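Local coordinates for OmpT protein (Vibrio cholerae serotype O1, PDB 6EHD) that probably forms a non-specific diffusion channel for ions and small solutes across the outer membrane, as a beta-barrel porin, at residues A[84-89]-A[115-120]; A[90-95]-A[108-113]; A[133-138]-A[149-154]; A[166-171]-A[193-198]. The protein carries 1 engineered substitution. All blocks are in the same frame, centred on the assembly; numbering follows the deposited sequence.

Interaction 1: A[84-89]-A[115-120]; sequences FGKQWT and DALHDS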
# COMPACT_ATOMS: atom_id res chain seq x y z
N PHE A 84 -9.67 1.50 -16.26
CA PHE A 84 -10.07 2.92 -16.06
C PHE A 84 -10.98 3.10 -14.86
O PHE A 84 -11.95 2.31 -14.68
CB PHE A 84 -10.91 3.43 -17.36
CG PHE A 84 -10.18 3.24 -18.70
CD1 PHE A 84 -10.19 2.02 -19.35
CD2 PHE A 84 -9.52 4.28 -19.29
CE1 PHE A 84 -9.49 1.84 -20.52
CE2 PHE A 84 -8.82 4.12 -20.50
CZ PHE A 84 -8.78 2.90 -21.08
N GLY A 85 -10.79 4.23 -14.16
CA GLY A 85 -11.68 4.69 -13.05
C GLY A 85 -10.96 4.87 -11.70
O GLY A 85 -9.76 5.19 -11.67
N LYS A 86 -11.67 4.66 -10.59
CA LYS A 86 -11.18 4.96 -9.21
C LYS A 86 -10.46 3.67 -8.73
O LYS A 86 -11.11 2.61 -8.59
CB LYS A 86 -12.35 5.27 -8.28
CG LYS A 86 -11.92 5.58 -6.87
CD LYS A 86 -13.07 5.94 -5.93
CE LYS A 86 -12.47 6.58 -4.66
NZ LYS A 86 -13.48 6.83 -3.61
N GLN A 87 -9.12 3.77 -8.54
CA GLN A 87 -8.27 2.58 -8.36
C GLN A 87 -7.16 2.83 -7.32
O GLN A 87 -6.71 3.98 -7.14
CB GLN A 87 -7.60 2.24 -9.73
CG GLN A 87 -8.61 1.79 -10.79
CD GLN A 87 -8.04 1.58 -12.15
OE1 GLN A 87 -7.67 0.43 -12.52
NE2 GLN A 87 -8.01 2.70 -12.98
N TRP A 88 -6.64 1.76 -6.76
CA TRP A 88 -5.36 1.88 -5.98
C TRP A 88 -4.21 2.25 -6.95
O TRP A 88 -4.30 1.86 -8.16
CB TRP A 88 -5.03 0.61 -5.20
CG TRP A 88 -6.15 0.10 -4.33
CD1 TRP A 88 -6.68 -1.15 -4.40
CD2 TRP A 88 -6.98 0.85 -3.46
NE1 TRP A 88 -7.73 -1.25 -3.54
CE2 TRP A 88 -7.94 -0.03 -2.95
CE3 TRP A 88 -7.01 2.21 -3.04
CZ2 TRP A 88 -8.93 0.38 -2.04
CZ3 TRP A 88 -7.98 2.61 -2.12
CH2 TRP A 88 -8.92 1.70 -1.64
N THR A 89 -3.15 2.89 -6.46
CA THR A 89 -1.95 3.12 -7.33
C THR A 89 -1.23 1.82 -7.73
O THR A 89 -1.29 0.78 -7.01
CB THR A 89 -0.94 4.11 -6.72
OG1 THR A 89 -0.35 3.56 -5.53
CG2 THR A 89 -1.56 5.46 -6.41
N ASP A 115 -1.86 8.69 -0.45
CA ASP A 115 -2.51 7.64 0.36
C ASP A 115 -2.92 6.40 -0.52
O ASP A 115 -3.90 5.76 -0.26
CB ASP A 115 -3.77 8.18 1.10
CG ASP A 115 -3.43 9.28 2.11
OD1 ASP A 115 -2.25 9.45 2.52
OD2 ASP A 115 -4.37 10.02 2.48
N ALA A 116 -2.16 6.13 -1.58
CA ALA A 116 -2.25 4.95 -2.36
C ALA A 116 -3.51 4.91 -3.25
O ALA A 116 -3.82 3.87 -3.79
CB ALA A 116 -2.14 3.69 -1.49
N LEU A 117 -4.12 6.06 -3.52
CA LEU A 117 -5.36 6.11 -4.28
C LEU A 117 -5.38 7.33 -5.23
O LEU A 117 -4.95 8.40 -4.80
CB LEU A 117 -6.49 6.27 -3.25
CG LEU A 117 -7.93 6.66 -3.64
CD1 LEU A 117 -8.51 5.51 -4.43
CD2 LEU A 117 -8.80 6.96 -2.42
N HIS A 118 -5.94 7.15 -6.44
CA HIS A 118 -6.28 8.26 -7.38
C HIS A 118 -7.57 7.88 -8.06
O HIS A 118 -7.76 6.74 -8.60
CB HIS A 118 -5.14 8.53 -8.38
CG HIS A 118 -5.25 9.82 -9.18
ND1 HIS A 118 -6.21 10.03 -10.15
CD2 HIS A 118 -4.45 10.92 -9.19
CE1 HIS A 118 -6.05 11.25 -10.65
NE2 HIS A 118 -4.94 11.78 -10.15
N ASP A 119 -8.53 8.82 -7.99
CA ASP A 119 -9.91 8.59 -8.45
C ASP A 119 -10.12 8.56 -9.97
O ASP A 119 -11.20 8.18 -10.47
CB ASP A 119 -10.85 9.71 -7.90
CG ASP A 119 -11.05 9.64 -6.39
OD1 ASP A 119 -10.52 8.70 -5.74
OD2 ASP A 119 -11.71 10.56 -5.83
N SER A 120 -9.14 8.99 -10.73
CA SER A 120 -9.32 8.94 -12.17
C SER A 120 -8.00 8.53 -12.84
O SER A 120 -7.26 9.39 -13.31
CB SER A 120 -9.83 10.29 -12.72
OG SER A 120 -9.94 10.15 -14.12
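The indole of W88 receives the backbone oxygen of A116 at its edge, near the ring plane, while L117 reaches the same ring obliquely, its CD1 lying 3.7 Å from CZ3. S120 CA sits at the edge of the H118 imidazole, ND1 accepts S120 N, and NE2 pairs with the oxygen of Q146, consistent with a proton on NE2. The two segments form a short antiparallel pair, 87-88 with 117-118, at the neck of the long loop that folds into the barrel, as the third loop does in general porins. Q87 N donates to H118 O at 3.3 Å, nearly straight (177°), and the return bond from H118 N to Q87 O is weak. The chain turns a corner at G85, whose phi of 121° is easily reached without a side chain. K86, extended with CG anti to the backbone N, runs side by side with D119: its CE lies 3.1 Å from D119 OD1, but NZ is 4.1 Å from OD1, beyond a salt bridge, and bonds instead to V68 O. T89 is the N-cap of helix 90-94, its hydroxyl bonding to D92 N and S91 OG; its own N reaches A116 O at 2.9 Å.

Interaction 2: A[90-95]-A[108-113]; sequences TSDDVY and LRYGTL. With C8E ((hydroxyethyloxy)tri(ethyloxy)octane), chain B.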
# COMPACT_ATOMS: atom_id res chain seq x y z
N THR A 90 -0.59 1.84 -8.90
CA THR A 90 0.29 0.77 -9.36
C THR A 90 1.42 0.51 -8.26
O THR A 90 1.74 -0.66 -7.96
CB THR A 90 1.00 1.15 -10.70
OG1 THR A 90 0.01 1.35 -11.71
CG2 THR A 90 1.97 0.05 -11.14
N SER A 91 1.91 1.61 -7.68
CA SER A 91 2.91 1.50 -6.56
C SER A 91 2.40 0.69 -5.35
O SER A 91 3.17 -0.08 -4.70
CB SER A 91 3.43 2.91 -6.15
OG SER A 91 2.34 3.81 -5.92
N ASP A 92 1.11 0.83 -5.05
CA ASP A 92 0.44 0.05 -3.95
C ASP A 92 0.27 -1.39 -4.34
O ASP A 92 0.49 -2.27 -3.48
CB ASP A 92 -0.87 0.66 -3.59
CG ASP A 92 -1.49 0.15 -2.27
OD1 ASP A 92 -0.89 0.35 -1.22
OD2 ASP A 92 -2.63 -0.36 -2.32
N ASP A 93 -0.05 -1.67 -5.62
CA ASP A 93 -0.23 -3.06 -6.09
C ASP A 93 1.11 -3.79 -6.00
O ASP A 93 1.20 -5.00 -5.56
CB ASP A 93 -0.68 -3.10 -7.57
CG ASP A 93 -2.08 -2.53 -7.83
OD1 ASP A 93 -2.87 -2.34 -6.90
OD2 ASP A 93 -2.34 -2.25 -9.09
N VAL A 94 2.21 -3.15 -6.46
CA VAL A 94 3.54 -3.82 -6.50
C VAL A 94 4.13 -3.92 -5.07
O VAL A 94 4.64 -4.96 -4.70
CB VAL A 94 4.51 -3.04 -7.41
CG1 VAL A 94 5.99 -3.43 -7.25
CG2 VAL A 94 4.06 -3.03 -8.88
N TYR A 95 4.03 -2.86 -4.28
CA TYR A 95 4.36 -2.85 -2.86
C TYR A 95 5.88 -3.15 -2.65
O TYR A 95 6.76 -2.57 -3.42
CB TYR A 95 3.39 -3.74 -2.03
CG TYR A 95 3.22 -3.32 -0.57
CD1 TYR A 95 2.82 -1.99 -0.22
CD2 TYR A 95 3.39 -4.24 0.51
CE1 TYR A 95 2.69 -1.58 1.09
CE2 TYR A 95 3.16 -3.82 1.85
CZ TYR A 95 2.86 -2.50 2.16
OH TYR A 95 2.66 -2.09 3.49
N LEU A 108 8.42 2.04 2.65
CA LEU A 108 7.87 2.08 1.31
C LEU A 108 7.33 3.48 1.12
O LEU A 108 6.50 3.93 1.92
CB LEU A 108 6.85 0.95 1.08
CG LEU A 108 7.32 -0.45 1.45
CD1 LEU A 108 6.21 -1.48 1.24
CD2 LEU A 108 8.60 -0.96 0.70
N ARG A 109 7.93 4.24 0.18
CA ARG A 109 7.79 5.70 0.22
C ARG A 109 6.90 6.31 -0.92
O ARG A 109 6.96 7.51 -1.17
CB ARG A 109 9.17 6.36 0.18
CG ARG A 109 10.17 5.87 1.22
CD ARG A 109 9.61 5.81 2.67
NE ARG A 109 9.07 7.12 3.09
CZ ARG A 109 7.93 7.35 3.75
NH1 ARG A 109 7.16 6.36 4.19
NH2 ARG A 109 7.56 8.62 4.03
N TYR A 110 6.11 5.49 -1.61
CA TYR A 110 5.30 5.95 -2.76
C TYR A 110 4.02 6.78 -2.32
O TYR A 110 3.47 7.51 -3.17
CB TYR A 110 4.79 4.74 -3.60
CG TYR A 110 3.95 3.72 -2.84
CD1 TYR A 110 4.55 2.65 -2.12
CD2 TYR A 110 2.56 3.85 -2.75
CE1 TYR A 110 3.77 1.77 -1.35
CE2 TYR A 110 1.78 2.99 -1.99
CZ TYR A 110 2.38 1.94 -1.29
OH TYR A 110 1.56 1.11 -0.54
N GLY A 111 3.54 6.57 -1.08
CA GLY A 111 2.20 6.95 -0.66
C GLY A 111 2.11 8.23 0.14
O GLY A 111 1.04 8.59 0.66
N THR A 112 3.23 8.89 0.30
CA THR A 112 3.33 10.05 1.23
C THR A 112 2.26 11.16 0.97
O THR A 112 1.69 11.67 1.94
CB THR A 112 4.74 10.66 1.18
OG1 THR A 112 5.65 9.57 1.28
CG2 THR A 112 5.00 11.70 2.33
N LEU A 113 2.00 11.45 -0.30
CA LEU A 113 0.96 12.38 -0.78
C LEU A 113 -0.38 11.80 -1.25
O LEU A 113 -1.42 12.46 -1.08
CB LEU A 113 1.55 13.30 -1.86
CG LEU A 113 2.89 14.00 -1.61
CD1 LEU A 113 3.36 14.85 -2.78
CD2 LEU A 113 2.90 14.84 -0.35
O9 C8E B . -1.60 -5.80 -10.68
C10 C8E B . -2.80 -6.29 -11.26
C11 C8E B . -2.78 -7.74 -11.68
O12 C8E B . -1.48 -8.15 -12.10
C13 C8E B . -1.45 -9.50 -12.60
C14 C8E B . -0.00 -9.95 -12.85
O15 C8E B . 0.93 -9.71 -11.76
C16 C8E B . 2.20 -10.32 -12.05
C17 C8E B . 3.34 -9.69 -11.25
O18 C8E B . 2.98 -9.26 -9.96
C19 C8E B . 3.97 -8.68 -9.09
C20 C8E B . 3.79 -7.18 -8.93
O21 C8E B . 2.49 -6.95 -8.47
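Y110 and D92 make the polar link: the phenol OH donates to D92 OD1 at 2.7 Å, on the lone pair anti to the other carboxylate oxygen. That other oxygen, OD2, is bonded to N4 of a bound MES buffer molecule, so both oxygens of this buried acid have partners. Ring contacts come next. One face of Y110 lies against the helix backbone, with S91 O 3.8 Å above its plane over the centre and D92 N offset toward the rim. A small residue suits that spot: S91 CB packs on Y110 CB and CG, while S91 OG bonds to E150. Leucine supplies a CH-pi contact, L108 CD1 standing 3.5 Å from the centroid of the Y95 ring and only 11° off its normal. Y110 OH meets Y95 at the ring edge, in plane, 3.3 Å from CE1. Y95 leaves the helix with positive phi (62°), and its hydroxyl is bonded to D98. The contact thus ties helix 90-94 to the returning limb of the loop inside the barrel, where Y196 of strand 184-205 and Y215 of strand 208-221 lie against Y110.

Interaction 3: A[133-138]-A[149-154]; sequences VKAGYG and AELYVG. With C8E ((hydroxyethyloxy)tri(ethyloxy)octane), chain B.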
# COMPACT_ATOMS: atom_id res chain seq x y z
N VAL A 133 5.20 -5.95 -16.88
CA VAL A 133 5.27 -4.48 -16.83
C VAL A 133 3.97 -3.96 -16.31
O VAL A 133 2.89 -4.43 -16.75
CB VAL A 133 5.54 -3.87 -18.26
CG1 VAL A 133 5.64 -2.38 -18.18
CG2 VAL A 133 6.76 -4.49 -18.88
N LYS A 134 4.02 -2.97 -15.39
CA LYS A 134 2.82 -2.33 -14.85
C LYS A 134 3.04 -0.84 -14.84
O LYS A 134 4.05 -0.32 -14.36
CB LYS A 134 2.42 -2.83 -13.43
CG LYS A 134 2.16 -4.32 -13.34
CD LYS A 134 1.74 -4.81 -11.92
CE LYS A 134 1.59 -6.35 -11.95
NZ LYS A 134 1.05 -6.94 -10.69
N ALA A 135 2.05 -0.13 -15.35
CA ALA A 135 2.11 1.32 -15.35
C ALA A 135 0.81 2.03 -15.09
O ALA A 135 -0.27 1.42 -15.12
CB ALA A 135 2.72 1.71 -16.71
N GLY A 136 0.88 3.29 -14.69
CA GLY A 136 -0.32 4.08 -14.46
C GLY A 136 -0.15 5.58 -14.66
O GLY A 136 0.93 6.16 -14.54
N TYR A 137 -1.28 6.22 -14.98
CA TYR A 137 -1.34 7.70 -15.08
C TYR A 137 -2.64 8.23 -14.48
O TYR A 137 -3.71 7.74 -14.79
CB TYR A 137 -1.24 8.09 -16.61
CG TYR A 137 -1.47 9.57 -16.93
CD1 TYR A 137 -0.43 10.51 -16.82
CD2 TYR A 137 -2.73 10.03 -17.35
CE1 TYR A 137 -0.64 11.89 -17.08
CE2 TYR A 137 -2.95 11.39 -17.60
CZ TYR A 137 -1.92 12.30 -17.49
OH TYR A 137 -2.19 13.61 -17.76
N GLY A 138 -2.55 9.28 -13.69
CA GLY A 138 -3.69 9.89 -13.09
C GLY A 138 -4.00 11.20 -13.89
O GLY A 138 -3.10 12.05 -14.09
N ALA A 149 2.22 9.64 -12.31
CA ALA A 149 2.72 8.83 -13.36
C ALA A 149 3.71 7.78 -12.73
O ALA A 149 4.64 8.19 -11.99
CB ALA A 149 3.46 9.68 -14.41
N GLU A 150 3.53 6.51 -13.10
CA GLU A 150 4.29 5.39 -12.50
C GLU A 150 4.63 4.30 -13.49
O GLU A 150 3.84 4.04 -14.40
CB GLU A 150 3.44 4.76 -11.33
CG GLU A 150 3.10 5.76 -10.22
CD GLU A 150 2.45 5.12 -8.97
OE1 GLU A 150 1.56 4.23 -9.19
OE2 GLU A 150 2.80 5.54 -7.84
N LEU A 151 5.77 3.61 -13.29
CA LEU A 151 6.20 2.48 -14.12
C LEU A 151 7.05 1.55 -13.30
O LEU A 151 8.00 2.04 -12.64
CB LEU A 151 7.04 2.98 -15.34
CG LEU A 151 7.75 1.92 -16.19
CD1 LEU A 151 6.75 1.10 -16.89
CD2 LEU A 151 8.69 2.55 -17.27
N TYR A 152 6.70 0.26 -13.33
CA TYR A 152 7.43 -0.82 -12.64
C TYR A 152 7.65 -2.00 -13.63
O TYR A 152 6.75 -2.30 -14.48
CB TYR A 152 6.66 -1.29 -11.37
CG TYR A 152 6.61 -0.26 -10.25
CD1 TYR A 152 5.69 0.79 -10.24
CD2 TYR A 152 7.46 -0.36 -9.15
CE1 TYR A 152 5.68 1.73 -9.22
CE2 TYR A 152 7.41 0.53 -8.09
CZ TYR A 152 6.54 1.59 -8.13
OH TYR A 152 6.55 2.53 -7.07
N VAL A 153 8.74 -2.76 -13.46
CA VAL A 153 8.99 -4.01 -14.23
C VAL A 153 9.46 -5.10 -13.29
O VAL A 153 10.16 -4.80 -12.31
CB VAL A 153 10.08 -3.77 -15.36
CG1 VAL A 153 11.41 -3.35 -14.77
CG2 VAL A 153 10.34 -5.03 -16.13
N GLY A 154 9.22 -6.37 -13.61
CA GLY A 154 9.69 -7.47 -12.76
C GLY A 154 9.76 -8.78 -13.52
O GLY A 154 9.25 -8.93 -14.65
O9 C8E B . -1.60 -5.80 -10.68
C10 C8E B . -2.80 -6.29 -11.26
C11 C8E B . -2.78 -7.74 -11.68
O12 C8E B . -1.48 -8.15 -12.10
C13 C8E B . -1.45 -9.50 -12.60
C14 C8E B . -0.00 -9.95 -12.85
O15 C8E B . 0.93 -9.71 -11.76
C16 C8E B . 2.20 -10.32 -12.05
C17 C8E B . 3.34 -9.69 -11.25
O18 C8E B . 2.98 -9.26 -9.96
C19 C8E B . 3.97 -8.68 -9.09
C20 C8E B . 3.79 -7.18 -8.93
O21 C8E B . 2.49 -6.95 -8.47
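V133-G138 and A149-G154 run antiparallel at 177°, their axes 4.7 Å apart, as one hairpin of the porin barrel. Two hydrogen-bonded pairs join them, K134 with Y152 and G136 with E150, each with a bond in both directions; Y152 N to K134 O measures 2.9 Å. In the intervening non-hydrogen-bonded pairs CA-H groups approach carbonyls, as L151 CA does K134 O. On the outward face V133, A135 and L151 pack together: the leucine CG is anti to its backbone N, and a chi2 of 67° turns CD1 toward the partner strand, 3.9 Å from V133 CG1 and 4.1 Å from A135 CB. Branched and small apolar groups suit a surface that probably meets lipid. K134, E150 and Y152 take the other face. K134 stretches out fully beyond CG, and its NZ sits within the curved head of a C8E detergent much like an ammonium ion in a crown ether. Five ether or hydroxyl oxygens surround it, the shortest bond being 2.6 Å from K134 NZ to C8E O21. Because an ammonium has three protons, these bonds are probably shared among the oxygens. Across the sheet, Y152 OH bonds to Y215 OH. Strand 121-128 flanks V133-G138 and strand 160-171 flanks A149-G154, while helix 90-94 packs on the inner face, with T90 against K134 and E150 and with S91 and V94 against Y152.

Interaction 4: A[166-171]-A[193-198]; sequences GGQNRD and TNSYFE. With C8E ((hydroxyethyloxy)tri(ethyloxy)octane), chain K.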
# COMPACT_ATOMS: atom_id res chain seq x y z
N GLY A 166 9.15 3.05 -10.11
CA GLY A 166 8.80 4.22 -9.36
C GLY A 166 8.00 5.21 -10.16
O GLY A 166 7.21 4.85 -11.04
N GLY A 167 8.11 6.46 -9.76
CA GLY A 167 7.25 7.50 -10.31
C GLY A 167 7.31 8.86 -9.65
O GLY A 167 8.25 9.19 -8.90
N GLN A 168 6.32 9.69 -10.03
CA GLN A 168 6.15 11.03 -9.53
C GLN A 168 4.73 11.40 -9.25
O GLN A 168 3.84 11.09 -10.05
CB GLN A 168 6.82 12.05 -10.57
CG GLN A 168 6.96 13.41 -9.92
CD GLN A 168 7.75 14.36 -10.83
OE1 GLN A 168 9.02 14.51 -10.72
NE2 GLN A 168 7.06 14.88 -11.79
N ASN A 169 4.48 12.03 -8.09
CA ASN A 169 3.14 12.36 -7.58
C ASN A 169 3.20 13.83 -7.10
O ASN A 169 4.08 14.19 -6.32
CB ASN A 169 2.75 11.40 -6.45
CG ASN A 169 1.39 11.64 -5.81
OD1 ASN A 169 1.27 11.35 -4.61
ND2 ASN A 169 0.30 12.06 -6.60
N ARG A 170 2.32 14.68 -7.64
CA ARG A 170 2.31 16.15 -7.29
C ARG A 170 0.98 16.58 -6.77
O ARG A 170 -0.05 16.25 -7.37
CB ARG A 170 2.65 17.03 -8.53
CG ARG A 170 2.86 18.52 -8.17
CD ARG A 170 3.52 19.29 -9.32
NE ARG A 170 3.49 20.74 -9.05
CZ ARG A 170 3.82 21.67 -9.96
NH1 ARG A 170 4.19 21.33 -11.21
NH2 ARG A 170 3.77 22.96 -9.62
N ASP A 171 0.97 17.31 -5.65
CA ASP A 171 -0.24 17.88 -5.10
C ASP A 171 -0.01 19.41 -4.92
O ASP A 171 0.80 19.83 -4.07
CB ASP A 171 -0.61 17.29 -3.77
CG ASP A 171 -2.02 17.77 -3.28
OD1 ASP A 171 -2.35 18.96 -3.42
OD2 ASP A 171 -2.80 16.97 -2.78
N THR A 193 5.87 17.91 -4.61
CA THR A 193 6.12 16.78 -5.53
C THR A 193 6.89 15.68 -4.76
O THR A 193 7.88 16.00 -4.04
CB THR A 193 6.94 17.24 -6.76
OG1 THR A 193 6.20 18.25 -7.48
CG2 THR A 193 7.14 16.14 -7.77
N ASN A 194 6.45 14.42 -4.89
CA ASN A 194 7.17 13.24 -4.32
C ASN A 194 7.62 12.44 -5.50
O ASN A 194 6.75 12.04 -6.27
CB ASN A 194 6.18 12.46 -3.46
CG ASN A 194 6.83 11.29 -2.69
OD1 ASN A 194 8.03 11.33 -2.43
ND2 ASN A 194 6.01 10.25 -2.31
N SER A 195 8.95 12.30 -5.70
CA SER A 195 9.56 11.51 -6.72
C SER A 195 10.26 10.28 -6.07
O SER A 195 11.04 10.42 -5.17
CB SER A 195 10.62 12.34 -7.50
OG SER A 195 9.94 13.50 -8.01
N TYR A 196 10.01 9.07 -6.57
CA TYR A 196 10.48 7.87 -5.86
C TYR A 196 10.92 6.73 -6.81
O TYR A 196 10.52 6.64 -7.97
CB TYR A 196 9.38 7.42 -4.79
CG TYR A 196 7.94 7.41 -5.41
CD1 TYR A 196 7.17 8.59 -5.37
CD2 TYR A 196 7.45 6.30 -6.10
CE1 TYR A 196 5.91 8.67 -5.98
CE2 TYR A 196 6.15 6.36 -6.68
CZ TYR A 196 5.40 7.57 -6.64
OH TYR A 196 4.13 7.67 -7.23
N PHE A 197 11.80 5.88 -6.30
CA PHE A 197 12.38 4.73 -6.99
C PHE A 197 12.74 3.64 -6.03
O PHE A 197 13.23 3.91 -4.88
CB PHE A 197 13.65 5.24 -7.81
CG PHE A 197 14.35 4.14 -8.53
CD1 PHE A 197 13.78 3.57 -9.64
CD2 PHE A 197 15.59 3.68 -8.14
CE1 PHE A 197 14.39 2.51 -10.31
CE2 PHE A 197 16.18 2.61 -8.78
CZ PHE A 197 15.59 2.05 -9.89
N GLU A 198 12.58 2.34 -6.46
CA GLU A 198 12.83 1.23 -5.59
C GLU A 198 13.33 0.02 -6.35
O GLU A 198 13.07 -0.14 -7.57
CB GLU A 198 11.50 0.81 -4.86
CG GLU A 198 10.42 0.22 -5.72
CD GLU A 198 10.49 -1.30 -6.04
OE1 GLU A 198 11.06 -2.06 -5.26
OE2 GLU A 198 9.96 -1.74 -7.12
C1 C8E K . 19.01 2.87 -12.52
C2 C8E K . 18.47 4.24 -12.92
C3 C8E K . 18.20 5.08 -11.70
C4 C8E K . 17.02 5.97 -11.94
C5 C8E K . 16.92 6.95 -10.83
C6 C8E K . 15.71 7.82 -10.97
C7 C8E K . 15.60 8.56 -9.66
C8 C8E K . 14.45 9.52 -9.53
O9 C8E K . 14.52 9.95 -8.16
C10 C8E K . 13.70 9.24 -7.25
C11 C8E K . 14.41 9.10 -5.90
O12 C8E K . 14.83 10.39 -5.46
O HOH W 1 2.94 10.16 -2.85
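Y196 lays its ring over the backbone of G167, whose oxygen stands 3.6 Å above the ring plane over its centre. This is the cross-strand aromatic rescue of glycine: with CG between the backbone N and the carbonyl carbon (chi1 46°), the ring folds across the partner strand, which has no side chain there to meet it. G166, at a phi of 162°, likewise lets its CA approach Y196 O, 3.3 Å away. G167 with Y196 and N169 with N194 are the hydrogen-bonded pairs, each joined by two N-H...O bonds. On the outer face Q168 OE1 lies 3.0 Å from S195 OG, a likely hydrogen bond, though that proton has another acceptor within reach. The methylenes of R170 pass T193 OG1, while its guanidinium forms a salt bridge with D191. C3 of a C8E detergent lies over one face of F197. On the inner face a water bridges N169 OD1 and N194 ND2. In the second shell, Y196 OH is hydrogen-bonded to E150 OE2, R109 O takes N194 ND2, and Q146 holds N169 ND2. Strand 147-157 borders 160-171, strand 208-221 borders 184-205, and the inward-folded loop sets L113 and S114 against N169 and T112 against N194.

Along the chain, interaction 2 is nested within the loop that interaction 1 closes; interactions 3 and 4 follow in series. The first two belong to the loop folded inside the barrel: 84-89 runs through strand 87-88 into helix 90-94, and the segment 108-113 returns toward strand 117-118. The others are wall contacts that meet where strand 147-157 of interaction 3 pairs with strand 160-171 of interaction 4. The centre of interaction 2 lies about 9 Å from that of interaction 4 and about 11 Å from that of interaction 3. E150 is the junction, since its carboxylate joins S91 of the loop to Y196 of the wall. Together they fix the loop against one side of the barrel, consistent with a constricted pore.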